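PDB 6KNY: protein Amuc_1100 from Akkermansia muciniphila, which is of unknown function; it belongs to a membrane protein with a transmembrane helix, and is seen here as a monomer lacking that transmembrane region. Local coordinates for residues A[71-76]-A[122-127]. Numbering follows the deposited sequence.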
# COMPACT_ATOMS: atom_id res chain seq x y z
N THR A 71 -8.02 13.72 -12.28
CA THR A 71 -7.16 13.25 -13.36
C THR A 71 -5.70 13.22 -12.94
O THR A 71 -4.97 12.32 -13.38
CB THR A 71 -7.36 14.10 -14.63
OG1 THR A 71 -6.54 15.27 -14.57
CG2 THR A 71 -8.82 14.51 -14.76
N ALA A 72 -5.28 14.12 -12.04
CA ALA A 72 -3.94 14.04 -11.47
C ALA A 72 -3.74 12.75 -10.67
O ALA A 72 -2.68 12.12 -10.74
CB ALA A 72 -3.65 15.25 -10.58
N PHE A 73 -4.75 12.35 -9.89
CA PHE A 73 -4.68 11.04 -9.24
C PHE A 73 -4.52 9.93 -10.28
O PHE A 73 -3.61 9.09 -10.18
CB PHE A 73 -5.93 10.78 -8.40
CG PHE A 73 -6.02 9.35 -7.92
CD1 PHE A 73 -5.28 8.93 -6.82
CD2 PHE A 73 -6.79 8.42 -8.60
CE1 PHE A 73 -5.35 7.61 -6.38
CE2 PHE A 73 -6.86 7.10 -8.16
CZ PHE A 73 -6.14 6.70 -7.05
N GLN A 74 -5.41 9.91 -11.27
CA GLN A 74 -5.39 8.86 -12.29
C GLN A 74 -4.06 8.83 -13.04
O GLN A 74 -3.53 7.76 -13.34
CB GLN A 74 -6.55 9.09 -13.25
CG GLN A 74 -6.96 7.91 -14.04
CD GLN A 74 -8.29 8.14 -14.72
OE1 GLN A 74 -8.59 9.26 -15.14
NE2 GLN A 74 -9.11 7.10 -14.79
N ASN A 75 -3.51 10.01 -13.32
CA ASN A 75 -2.23 10.09 -14.00
C ASN A 75 -1.11 9.58 -13.10
O ASN A 75 -0.18 8.90 -13.56
CB ASN A 75 -2.01 11.53 -14.47
CG ASN A 75 -0.54 11.88 -14.65
OD1 ASN A 75 0.08 11.47 -15.63
ND2 ASN A 75 -0.00 12.65 -13.72
N GLU A 76 -1.19 9.87 -11.80
CA GLU A 76 -0.21 9.32 -10.86
C GLU A 76 -0.35 7.80 -10.75
O GLU A 76 0.65 7.07 -10.69
CB GLU A 76 -0.37 9.97 -9.49
CG GLU A 76 0.72 9.58 -8.49
CD GLU A 76 0.52 10.23 -7.12
OE1 GLU A 76 -0.65 10.44 -6.72
OE2 GLU A 76 1.53 10.55 -6.47
N PHE A 122 -3.04 10.07 -0.91
CA PHE A 122 -2.29 9.61 0.25
C PHE A 122 -2.20 8.09 0.24
O PHE A 122 -1.12 7.52 0.39
CB PHE A 122 -2.95 10.09 1.54
CG PHE A 122 -2.46 9.36 2.77
CD1 PHE A 122 -1.26 9.72 3.37
CD2 PHE A 122 -3.18 8.30 3.30
CE1 PHE A 122 -0.79 9.04 4.49
CE2 PHE A 122 -2.72 7.62 4.42
CZ PHE A 122 -1.54 7.99 5.02
N GLU A 123 -3.34 7.42 0.05
CA GLU A 123 -3.36 5.95 0.08
C GLU A 123 -2.54 5.36 -1.05
O GLU A 123 -1.79 4.40 -0.86
CB GLU A 123 -4.80 5.44 0.03
CG GLU A 123 -4.88 3.97 0.37
CD GLU A 123 -6.30 3.45 0.44
OE1 GLU A 123 -7.18 4.01 -0.25
OE2 GLU A 123 -6.51 2.46 1.16
N LEU A 124 -2.66 5.94 -2.25
CA LEU A 124 -1.87 5.48 -3.38
C LEU A 124 -0.37 5.67 -3.14
O LEU A 124 0.43 4.79 -3.45
CB LEU A 124 -2.32 6.22 -4.64
CG LEU A 124 -1.46 6.05 -5.91
CD1 LEU A 124 -1.20 4.58 -6.24
CD2 LEU A 124 -2.09 6.80 -7.10
N LYS A 125 0.03 6.82 -2.58
CA LYS A 125 1.46 7.04 -2.35
C LYS A 125 2.00 6.06 -1.32
O LYS A 125 3.11 5.54 -1.48
CB LYS A 125 1.73 8.48 -1.90
CG LYS A 125 1.66 9.49 -3.06
CD LYS A 125 3.04 10.05 -3.51
CE LYS A 125 2.96 11.25 -4.48
NZ LYS A 125 3.75 11.11 -5.75
N ALA A 126 1.22 5.76 -0.27
CA ALA A 126 1.67 4.81 0.75
C ALA A 126 1.76 3.39 0.19
O ALA A 126 2.76 2.68 0.43
CB ALA A 126 0.73 4.86 1.96
N ILE A 127 0.74 2.95 -0.54
CA ILE A 127 0.75 1.61 -1.10
C ILE A 127 1.86 1.48 -2.14
O ILE A 127 2.62 0.50 -2.15
CB ILE A 127 -0.64 1.25 -1.70
CG1 ILE A 127 -1.70 1.18 -0.60
CG2 ILE A 127 -0.56 -0.09 -2.50
CD1 ILE A 127 -3.15 1.00 -1.11
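With CG anti to the backbone N in both F73 (chi1 170°) and L124 (chi1 170°), the phenyl ring of F73 and the isobutyl group of L124 reach into the interface between the two nearly parallel helical segments and meet there. E76 starts out in the same way and then runs on extended, carrying its carboxylate across to K125. The segment axes are 11.0 Å apart and inclined by 12°, a spacing bridged here by large side chains. L124 does so from its own helix, its methyl CD2 lying 3.4 Å from CE1 of F73 at an oblique angle to the ring; a branched aliphatic chain and a flat aromatic one suit this buried layer. The E76 and L124 side chains run past each other in opposite directions, bringing OE1 of E76 3.9 Å from CD2 of L124. At the more exposed margin, the bent chain of K125 crosses that of E76 at about a right angle, and NZ of K125 forms a salt bridge with OE2 of E76, though the exact place of OE2 is doubtful; a long, flexible lysine and an acid suit this margin. An alanine in place of E76 would probably leave the K125 ammonium without this carboxylate mate and CD2 of L124 less covered. Helix 70-91 adds L77 and F80 around L124, while F104 packs edge-to-face with F73. F122 and E123 pack on M173 and L273 of strands 170-181 and 265-276, so helix 117-134 lies between helix 70-91 and the sheet.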